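Local coordinates for protein probable porin (Pseudomonas aeruginosa, PDB 4FSO) that probably forms a channel across the outer membrane as a porin of the OprD family, letting small solutes diffuse across it into the periplasm, at residues L68-I73 with L136-L140; R192-L198 with Q209-L215; A299-Q303 with T335-N339. One frame throughout, in Å; residues are numbered along the deposited sequence.

Interaction 1: residues L68-I73 with L136-L140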
loop_
_atom_site.group_PDB
_atom_site.type_symbol
_atom_site.label_atom_id
_atom_site.label_comp_id
_atom_site.label_asym_id
_atom_site.label_seq_id
_atom_site.Cartn_x
_atom_site.Cartn_y
_atom_site.Cartn_z
ATOM N N LEU A 68 10.732 8.037 14.341
ATOM C CA LEU A 68 11.263 7.455 13.129
ATOM C C LEU A 68 12.526 8.165 12.684
ATOM O O LEU A 68 12.619 9.396 12.705
ATOM C CB LEU A 68 10.213 7.478 12.034
ATOM C CG LEU A 68 9.086 6.511 12.349
ATOM C CD1 LEU A 68 7.741 7.218 12.195
ATOM C CD2 LEU A 68 9.197 5.273 11.458
ATOM N N ALA A 69 13.512 7.374 12.299
ATOM C CA ALA A 69 14.746 7.924 11.789
ATOM C C ALA A 69 15.124 7.097 10.583
ATOM O O ALA A 69 15.055 5.861 10.634
ATOM C CB ALA A 69 15.828 7.849 12.843
ATOM N N MET A 70 15.493 7.765 9.492
ATOM C CA MET A 70 15.890 7.043 8.290
ATOM C C MET A 70 17.140 7.629 7.677
ATOM O O MET A 70 17.414 8.827 7.799
ATOM C CB MET A 70 14.760 7.023 7.268
ATOM C CG MET A 70 13.458 6.537 7.840
ATOM S SD MET A 70 12.046 7.225 6.990
ATOM C CE MET A 70 10.732 6.744 8.114
ATOM N N LEU A 71 17.892 6.764 7.008
ATOM C CA LEU A 71 19.190 7.125 6.466
ATOM C C LEU A 71 19.453 6.323 5.190
ATOM O O LEU A 71 19.489 5.086 5.216
ATOM C CB LEU A 71 20.287 6.840 7.498
ATOM C CG LEU A 71 21.641 7.393 7.058
ATOM C CD1 LEU A 71 21.598 8.922 7.073
ATOM C CD2 LEU A 71 22.789 6.857 7.902
ATOM N N GLY A 72 19.632 7.024 4.076
ATOM C CA GLY A 72 19.757 6.355 2.794
ATOM C C GLY A 72 20.926 6.805 1.938
ATOM O O GLY A 72 21.464 7.892 2.128
ATOM N N ILE A 73 21.321 5.962 0.990
ATOM C CA ILE A 73 22.339 6.336 0.012
ATOM C C ILE A 73 22.251 5.499 -1.267
ATOM O O ILE A 73 21.756 4.369 -1.258
ATOM C CB ILE A 73 23.757 6.236 0.597
ATOM C CG1 ILE A 73 24.757 6.916 -0.336
ATOM C CG2 ILE A 73 24.134 4.792 0.849
ATOM C CD1 ILE A 73 24.624 8.430 -0.392
ATOM N N LEU A 136 13.487 2.983 -1.121
ATOM C CA LEU A 136 14.483 2.703 -0.077
ATOM C C LEU A 136 13.986 3.023 1.340
ATOM O O LEU A 136 14.099 2.207 2.267
ATOM C CB LEU A 136 15.792 3.456 -0.356
ATOM C CG LEU A 136 16.873 3.224 0.697
ATOM C CD1 LEU A 136 17.331 1.776 0.687
ATOM C CD2 LEU A 136 18.044 4.168 0.502
ATOM N N LEU A 137 13.449 4.225 1.493
ATOM C CA LEU A 137 12.942 4.684 2.772
ATOM C C LEU A 137 11.492 5.098 2.538
ATOM O O LEU A 137 11.189 5.778 1.553
ATOM C CB LEU A 137 13.785 5.858 3.286
ATOM C CG LEU A 137 15.322 5.720 3.217
ATOM C CD1 LEU A 137 16.020 6.967 3.752
ATOM C CD2 LEU A 137 15.837 4.463 3.927
ATOM N N PRO A 138 10.584 4.661 3.423
ATOM C CA PRO A 138 9.155 4.941 3.230
ATOM C C PRO A 138 8.830 6.438 3.200
ATOM O O PRO A 138 9.674 7.279 3.512
ATOM C CB PRO A 138 8.486 4.267 4.439
ATOM C CG PRO A 138 9.582 4.071 5.445
ATOM C CD PRO A 138 10.847 3.893 4.655
ATOM N N THR A 139 7.612 6.769 2.794
ATOM C CA THR A 139 7.155 8.144 2.845
ATOM C C THR A 139 6.865 8.461 4.296
ATOM O O THR A 139 6.644 7.566 5.103
ATOM C CB THR A 139 5.864 8.335 2.050
ATOM O OG1 THR A 139 5.822 7.390 0.970
ATOM C CG2 THR A 139 5.787 9.752 1.513
ATOM N N LEU A 140 6.847 9.736 4.630
ATOM C CA LEU A 140 6.659 10.119 6.005
ATOM C C LEU A 140 5.584 11.181 6.059
ATOM O O LEU A 140 5.773 12.266 5.525
ATOM C CB LEU A 140 7.968 10.684 6.551
ATOM C CG LEU A 140 8.055 10.679 8.074
ATOM C CD1 LEU A 140 8.076 9.248 8.559
ATOM C CD2 LEU A 140 9.272 11.418 8.559
#
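Contact between 68-73, the end of a barrel strand, and 136-140, a largely irregular run of chain on its inner side, is made by apolar side chains, with 351 Å² buried and no hydrogen bonds between the two segments. They run in roughly opposite senses, 145° apart, and their closest CA atoms, those of M70 and L137, are still 6.7 Å from each other, too far for strand pairing. L136 comes first: its CD2 rests 3.6 Å from G72 CA. A side chain at G72 would run into L136 and crowd L137, so the glycine lets both leucines approach the backbone. L137 follows, its CD1 lying 3.7 Å from M70 CB and 3.6 Å from G72 N, so that one methyl covers both side chain and main chain. P138 then offers CG to M70 CE at 3.9 Å. T139 turns away, its OG1 hydrogen-bonded to G293 O, and L140 turns back, its CD1 3.7 Å from M70 CE and 4.2 Å from L68 CD1. The extended M70 side chain thus reaches L137, P138 and L140 in turn. On the outer face, A69 touches a bound C8E detergent molecule, as expected for a membrane-spanning strand whose alternate residues face inward and outward. Strand 62-72 is hydrogen-bonded between strands 41-53 and 101-112, and I49 of the former also packs on L137 and P138, while L140 opens strand 140-142.

Interaction 2: residues R192-L198 with Q209-L215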
loop_
_atom_site.group_PDB
_atom_site.type_symbol
_atom_site.label_atom_id
_atom_site.label_comp_id
_atom_site.label_asym_id
_atom_site.label_seq_id
_atom_site.Cartn_x
_atom_site.Cartn_y
_atom_site.Cartn_z
ATOM N N ARG A 192 -4.509 19.915 3.463
ATOM C CA ARG A 192 -4.480 18.825 4.408
ATOM C C ARG A 192 -5.134 17.588 3.794
ATOM O O ARG A 192 -5.785 17.675 2.758
ATOM C CB ARG A 192 -5.199 19.239 5.689
ATOM C CG ARG A 192 -6.703 19.218 5.601
ATOM C CD ARG A 192 -7.279 20.500 6.134
ATOM N NE ARG A 192 -8.696 20.365 6.446
ATOM C CZ ARG A 192 -9.499 21.394 6.675
ATOM N NH1 ARG A 192 -9.016 22.628 6.608
ATOM N NH2 ARG A 192 -10.778 21.188 6.957
ATOM N N PHE A 193 -4.935 16.441 4.428
ATOM C CA PHE A 193 -5.623 15.230 4.038
ATOM C C PHE A 193 -6.349 14.677 5.229
ATOM O O PHE A 193 -5.748 14.418 6.260
ATOM C CB PHE A 193 -4.646 14.172 3.509
ATOM C CG PHE A 193 -5.314 12.890 3.055
ATOM C CD1 PHE A 193 -5.856 12.785 1.774
ATOM C CD2 PHE A 193 -5.400 11.789 3.906
ATOM C CE1 PHE A 193 -6.467 11.593 1.332
ATOM C CE2 PHE A 193 -6.005 10.609 3.483
ATOM C CZ PHE A 193 -6.535 10.511 2.183
ATOM N N ASP A 194 -7.647 14.482 5.070
ATOM C CA ASP A 194 -8.487 13.951 6.132
ATOM C C ASP A 194 -8.998 12.580 5.711
ATOM O O ASP A 194 -9.197 12.312 4.527
ATOM C CB ASP A 194 -9.667 14.912 6.431
ATOM C CG ASP A 194 -9.207 16.317 6.915
ATOM O OD1 ASP A 194 -9.615 17.345 6.310
ATOM O OD2 ASP A 194 -8.449 16.396 7.910
ATOM N N ALA A 195 -9.168 11.701 6.683
ATOM C CA ALA A 195 -9.868 10.440 6.467
ATOM C C ALA A 195 -10.568 10.091 7.758
ATOM O O ALA A 195 -10.170 10.553 8.830
ATOM C CB ALA A 195 -8.917 9.334 6.065
ATOM N N TYR A 196 -11.631 9.308 7.657
ATOM C CA TYR A 196 -12.363 8.871 8.837
ATOM C C TYR A 196 -12.779 7.502 8.422
ATOM O O TYR A 196 -13.155 7.310 7.260
ATOM C CB TYR A 196 -13.606 9.739 9.108
ATOM C CG TYR A 196 -13.289 11.217 9.236
ATOM C CD1 TYR A 196 -13.263 12.054 8.112
ATOM C CD2 TYR A 196 -13.006 11.781 10.482
ATOM C CE1 TYR A 196 -12.962 13.399 8.230
ATOM C CE2 TYR A 196 -12.708 13.135 10.612
ATOM C CZ TYR A 196 -12.680 13.935 9.486
ATOM O OH TYR A 196 -12.377 15.272 9.629
ATOM N N GLN A 197 -12.721 6.550 9.349
ATOM C CA GLN A 197 -12.955 5.169 8.981
ATOM C C GLN A 197 -13.693 4.403 10.067
ATOM O O GLN A 197 -13.483 4.626 11.249
ATOM C CB GLN A 197 -11.610 4.526 8.648
ATOM C CG GLN A 197 -11.613 3.053 8.278
ATOM C CD GLN A 197 -10.188 2.516 8.043
ATOM O OE1 GLN A 197 -9.229 3.292 7.881
ATOM N NE2 GLN A 197 -10.046 1.192 8.042
ATOM N N LEU A 198 -14.555 3.483 9.653
ATOM C CA LEU A 198 -15.232 2.597 10.588
ATOM C C LEU A 198 -15.047 1.133 10.173
ATOM O O LEU A 198 -15.350 0.766 9.050
ATOM C CB LEU A 198 -16.710 2.969 10.659
ATOM C CG LEU A 198 -17.497 2.474 11.869
ATOM C CD1 LEU A 198 -18.815 3.199 11.912
ATOM C CD2 LEU A 198 -17.750 0.969 11.829
ATOM N N GLN A 209 -16.091 -2.513 6.086
ATOM C CA GLN A 209 -15.284 -1.319 6.176
ATOM C C GLN A 209 -15.915 -0.141 5.470
ATOM O O GLN A 209 -16.230 -0.212 4.292
ATOM C CB GLN A 209 -13.939 -1.560 5.529
ATOM C CG GLN A 209 -13.045 -2.543 6.215
ATOM C CD GLN A 209 -11.639 -2.485 5.619
ATOM O OE1 GLN A 209 -11.424 -2.827 4.446
ATOM N NE2 GLN A 209 -10.684 -2.009 6.412
ATOM N N TYR A 210 -16.072 0.959 6.182
ATOM C CA TYR A 210 -16.440 2.177 5.519
ATOM C C TYR A 210 -15.369 3.203 5.830
ATOM O O TYR A 210 -14.866 3.248 6.944
ATOM C CB TYR A 210 -17.818 2.685 5.979
ATOM C CG TYR A 210 -18.153 4.018 5.357
ATOM C CD1 TYR A 210 -18.479 4.105 4.008
ATOM C CD2 TYR A 210 -18.092 5.189 6.091
ATOM C CE1 TYR A 210 -18.742 5.310 3.411
ATOM C CE2 TYR A 210 -18.352 6.415 5.496
ATOM C CZ TYR A 210 -18.683 6.461 4.156
ATOM O OH TYR A 210 -18.966 7.658 3.550
ATOM N N ALA A 211 -15.026 4.024 4.844
ATOM C CA ALA A 211 -14.101 5.125 5.067
ATOM C C ALA A 211 -14.394 6.326 4.144
ATOM O O ALA A 211 -15.017 6.191 3.091
ATOM C CB ALA A 211 -12.631 4.648 4.945
ATOM N N GLN A 212 -13.921 7.498 4.548
ATOM C CA GLN A 212 -14.328 8.744 3.918
ATOM C C GLN A 212 -13.280 9.815 4.166
ATOM O O GLN A 212 -12.686 9.873 5.247
ATOM C CB GLN A 212 -15.656 9.159 4.513
ATOM C CG GLN A 212 -16.095 10.540 4.227
ATOM C CD GLN A 212 -17.566 10.697 4.532
ATOM O OE1 GLN A 212 -18.247 9.721 4.860
ATOM N NE2 GLN A 212 -18.072 11.918 4.421
ATOM N N GLY A 213 -13.027 10.650 3.166
ATOM C CA GLY A 213 -12.076 11.733 3.359
ATOM C C GLY A 213 -11.588 12.241 2.027
ATOM O O GLY A 213 -12.214 12.009 1.000
ATOM N N GLY A 214 -10.462 12.929 2.027
ATOM C CA GLY A 214 -9.871 13.329 0.769
ATOM C C GLY A 214 -8.826 14.386 0.967
ATOM O O GLY A 214 -8.587 14.840 2.087
ATOM N N LEU A 215 -8.204 14.765 -0.142
ATOM C CA LEU A 215 -7.247 15.862 -0.182
ATOM C C LEU A 215 -8.054 17.141 -0.392
ATOM O O LEU A 215 -8.708 17.284 -1.431
ATOM C CB LEU A 215 -6.261 15.637 -1.340
ATOM C CG LEU A 215 -5.046 16.554 -1.493
ATOM C CD1 LEU A 215 -4.219 16.700 -0.196
ATOM C CD2 LEU A 215 -4.172 16.029 -2.629
#
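Six main-chain hydrogen bonds join 192-198 to 209-215 as an antiparallel hairpin; the axes of the short strand segments approach to 4.5 Å and their directions differ by 175°. The bonds come as reciprocal couples: D194 N to G214 O (3.1 Å) with G214 N to D194 O (2.9 Å), Y196 N to Q212 O (2.7 Å) with Q212 N to Y196 O (2.8 Å), and L198 N to Y210 O (2.7 Å) with Y210 N to L198 O (3.0 Å). Between them, A195 and G213 form a non-hydrogen-bonded pair; a CB on G213 would strike D194 O and A195 CA. D194 accepts from R192 in a salt bridge, NE to OD1 3.2 Å, and its OD2 pairs with R160. Y210 OH donates to Q212 OE1 at 2.5 Å. On the other face, Q197 and Q209 both give NE2 to D199, and Q209 OE1 bonds Y223. Strands 154-165 and 219-231 flank the hairpin in the barrel wall, while P127, L128 and M126 pack on the face bearing A195, Q197 and A211.

Interaction 3: residues A299-Q303 with T335-N339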
loop_
_atom_site.group_PDB
_atom_site.type_symbol
_atom_site.label_atom_id
_atom_site.label_comp_id
_atom_site.label_asym_id
_atom_site.label_seq_id
_atom_site.Cartn_x
_atom_site.Cartn_y
_atom_site.Cartn_z
ATOM N N ALA A 299 -7.099 -4.631 -6.043
ATOM C CA ALA A 299 -6.697 -6.010 -6.339
ATOM C C ALA A 299 -5.638 -6.137 -7.421
ATOM O O ALA A 299 -4.786 -7.036 -7.353
ATOM C CB ALA A 299 -7.910 -6.850 -6.714
ATOM N N ASN A 300 -5.710 -5.266 -8.428
ATOM C CA ASN A 300 -4.740 -5.313 -9.516
ATOM C C ASN A 300 -3.613 -4.282 -9.402
ATOM O O ASN A 300 -3.016 -3.878 -10.404
ATOM C CB ASN A 300 -5.429 -5.257 -10.889
ATOM C CG ASN A 300 -6.370 -6.422 -11.108
ATOM O OD1 ASN A 300 -6.417 -7.356 -10.309
ATOM N ND2 ASN A 300 -7.127 -6.378 -12.208
ATOM N N TYR A 301 -3.319 -3.850 -8.184
ATOM C CA TYR A 301 -2.095 -3.077 -7.993
ATOM C C TYR A 301 -0.895 -4.004 -8.049
ATOM O O TYR A 301 -0.698 -4.830 -7.170
ATOM C CB TYR A 301 -2.061 -2.299 -6.682
ATOM C CG TYR A 301 -0.712 -1.630 -6.517
ATOM C CD1 TYR A 301 -0.272 -0.683 -7.443
ATOM C CD2 TYR A 301 0.144 -1.978 -5.482
ATOM C CE1 TYR A 301 0.968 -0.082 -7.318
ATOM C CE2 TYR A 301 1.389 -1.374 -5.346
ATOM C CZ TYR A 301 1.797 -0.423 -6.264
ATOM O OH TYR A 301 3.044 0.185 -6.129
ATOM N N LEU A 302 -0.095 -3.842 -9.090
ATOM C CA LEU A 302 1.027 -4.734 -9.370
ATOM C C LEU A 302 2.350 -4.001 -9.162
ATOM O O LEU A 302 2.360 -2.883 -8.660
ATOM C CB LEU A 302 0.908 -5.320 -10.789
ATOM C CG LEU A 302 0.410 -6.755 -10.712
ATOM C CD1 LEU A 302 -0.958 -6.825 -10.024
ATOM C CD2 LEU A 302 0.403 -7.456 -12.077
ATOM N N GLN A 303 3.460 -4.624 -9.546
ATOM C CA GLN A 303 4.785 -4.065 -9.255
ATOM C C GLN A 303 4.987 -2.739 -9.972
ATOM O O GLN A 303 5.530 -1.786 -9.397
ATOM C CB GLN A 303 5.868 -5.054 -9.639
ATOM C CG GLN A 303 7.266 -4.763 -9.096
ATOM C CD GLN A 303 8.298 -5.729 -9.675
ATOM O OE1 GLN A 303 8.072 -6.951 -9.725
ATOM N NE2 GLN A 303 9.417 -5.183 -10.151
ATOM N N THR A 335 3.850 -15.833 -8.716
ATOM C CA THR A 335 3.731 -15.289 -10.065
ATOM C C THR A 335 2.309 -14.776 -10.316
ATOM O O THR A 335 1.309 -15.410 -9.938
ATOM C CB THR A 335 4.192 -16.299 -11.156
ATOM O OG1 THR A 335 4.260 -15.644 -12.425
ATOM C CG2 THR A 335 3.257 -17.499 -11.246
ATOM N N ARG A 336 2.201 -13.607 -10.922
ATOM C CA ARG A 336 0.869 -13.119 -11.230
ATOM C C ARG A 336 0.831 -12.414 -12.564
ATOM O O ARG A 336 1.859 -11.961 -13.096
ATOM C CB ARG A 336 0.327 -12.226 -10.115
ATOM C CG ARG A 336 1.142 -10.997 -9.957
ATOM C CD ARG A 336 0.812 -10.277 -8.713
ATOM N NE ARG A 336 1.772 -9.203 -8.509
ATOM C CZ ARG A 336 1.685 -8.317 -7.535
ATOM N NH1 ARG A 336 0.669 -8.380 -6.685
ATOM N NH2 ARG A 336 2.609 -7.378 -7.425
ATOM N N TYR A 337 -0.375 -12.343 -13.101
ATOM C CA TYR A 337 -0.578 -11.863 -14.448
ATOM C C TYR A 337 -1.866 -11.057 -14.493
ATOM O O TYR A 337 -2.923 -11.514 -14.048
ATOM C CB TYR A 337 -0.641 -13.046 -15.434
ATOM C CG TYR A 337 -0.984 -12.587 -16.821
ATOM C CD1 TYR A 337 -0.020 -11.986 -17.623
ATOM C CD2 TYR A 337 -2.281 -12.694 -17.312
ATOM C CE1 TYR A 337 -0.326 -11.523 -18.883
ATOM C CE2 TYR A 337 -2.599 -12.234 -18.576
ATOM C CZ TYR A 337 -1.615 -11.652 -19.360
ATOM O OH TYR A 337 -1.910 -11.199 -20.626
ATOM N N VAL A 338 -1.786 -9.854 -15.036
ATOM C CA VAL A 338 -2.980 -9.032 -15.160
ATOM C C VAL A 338 -3.131 -8.626 -16.608
ATOM O O VAL A 338 -2.175 -8.209 -17.246
ATOM C CB VAL A 338 -2.942 -7.781 -14.208
ATOM C CG1 VAL A 338 -4.107 -6.814 -14.515
ATOM C CG2 VAL A 338 -2.964 -8.216 -12.769
ATOM N N ASN A 339 -4.342 -8.775 -17.131
ATOM C CA ASN A 339 -4.675 -8.297 -18.467
ATOM C C ASN A 339 -5.669 -7.156 -18.363
ATOM O O ASN A 339 -6.709 -7.328 -17.734
ATOM C CB ASN A 339 -5.316 -9.417 -19.268
ATOM C CG ASN A 339 -5.462 -9.067 -20.726
ATOM O OD1 ASN A 339 -4.655 -8.322 -21.271
ATOM N ND2 ASN A 339 -6.497 -9.598 -21.368
#
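Strand 335-339 is extended, whereas 299-303 has no regular secondary structure and passes alongside it without main-chain pairing: the nearest CA atoms, of N300 and V338, are 7.0 Å apart. R336 and V338 direct their CA-to-CB bonds toward the loop, and Y337 between them points away, the alternation of a barrel strand with one face to the interior and the other, where Y337 touches bound C8E, to detergent. L302 fills the middle of the contact. Its CD2 meets V338 CG2 at 3.5 Å, and its CG lies over one face of the R336 guanidinium, 3.6 Å from NE. N300 ND2 adds a contact of 3.8 Å with V338 CG1, although this amide is hydrogen-bonded to S314. The polar groups look to other barrel strands: R336 NE forms a salt bridge with D357, whose OD2 also accepts from Q303 N. The chemistry therefore implies an indirect polar tie, with loop and strand sharing one carboxylate, while direct contact is largely L302 packing on V338 and the R336 guanidinium.

All three contacts reach one curled antiparallel sheet, the barrel wall, yet they are separate sites. Centres lie 25 Å apart for interactions 1 and 2, 27 Å for interactions 1 and 3, and 26 Å for interactions 2 and 3, with nearest atoms about 10 to 11 Å apart. Interaction 2 is a hydrogen-bonded pairing within the wall, whereas interactions 1 and 3 lay largely non-strand chain against a wall strand through side chains. Detergent marks the outer surface near each: C8E touches A69, T335, Y337 and N339, and lies about 5 Å from the Y196 side chain, while 136-140 and 299-303 pack on the inner side, where folded-in loops commonly narrow porin channels.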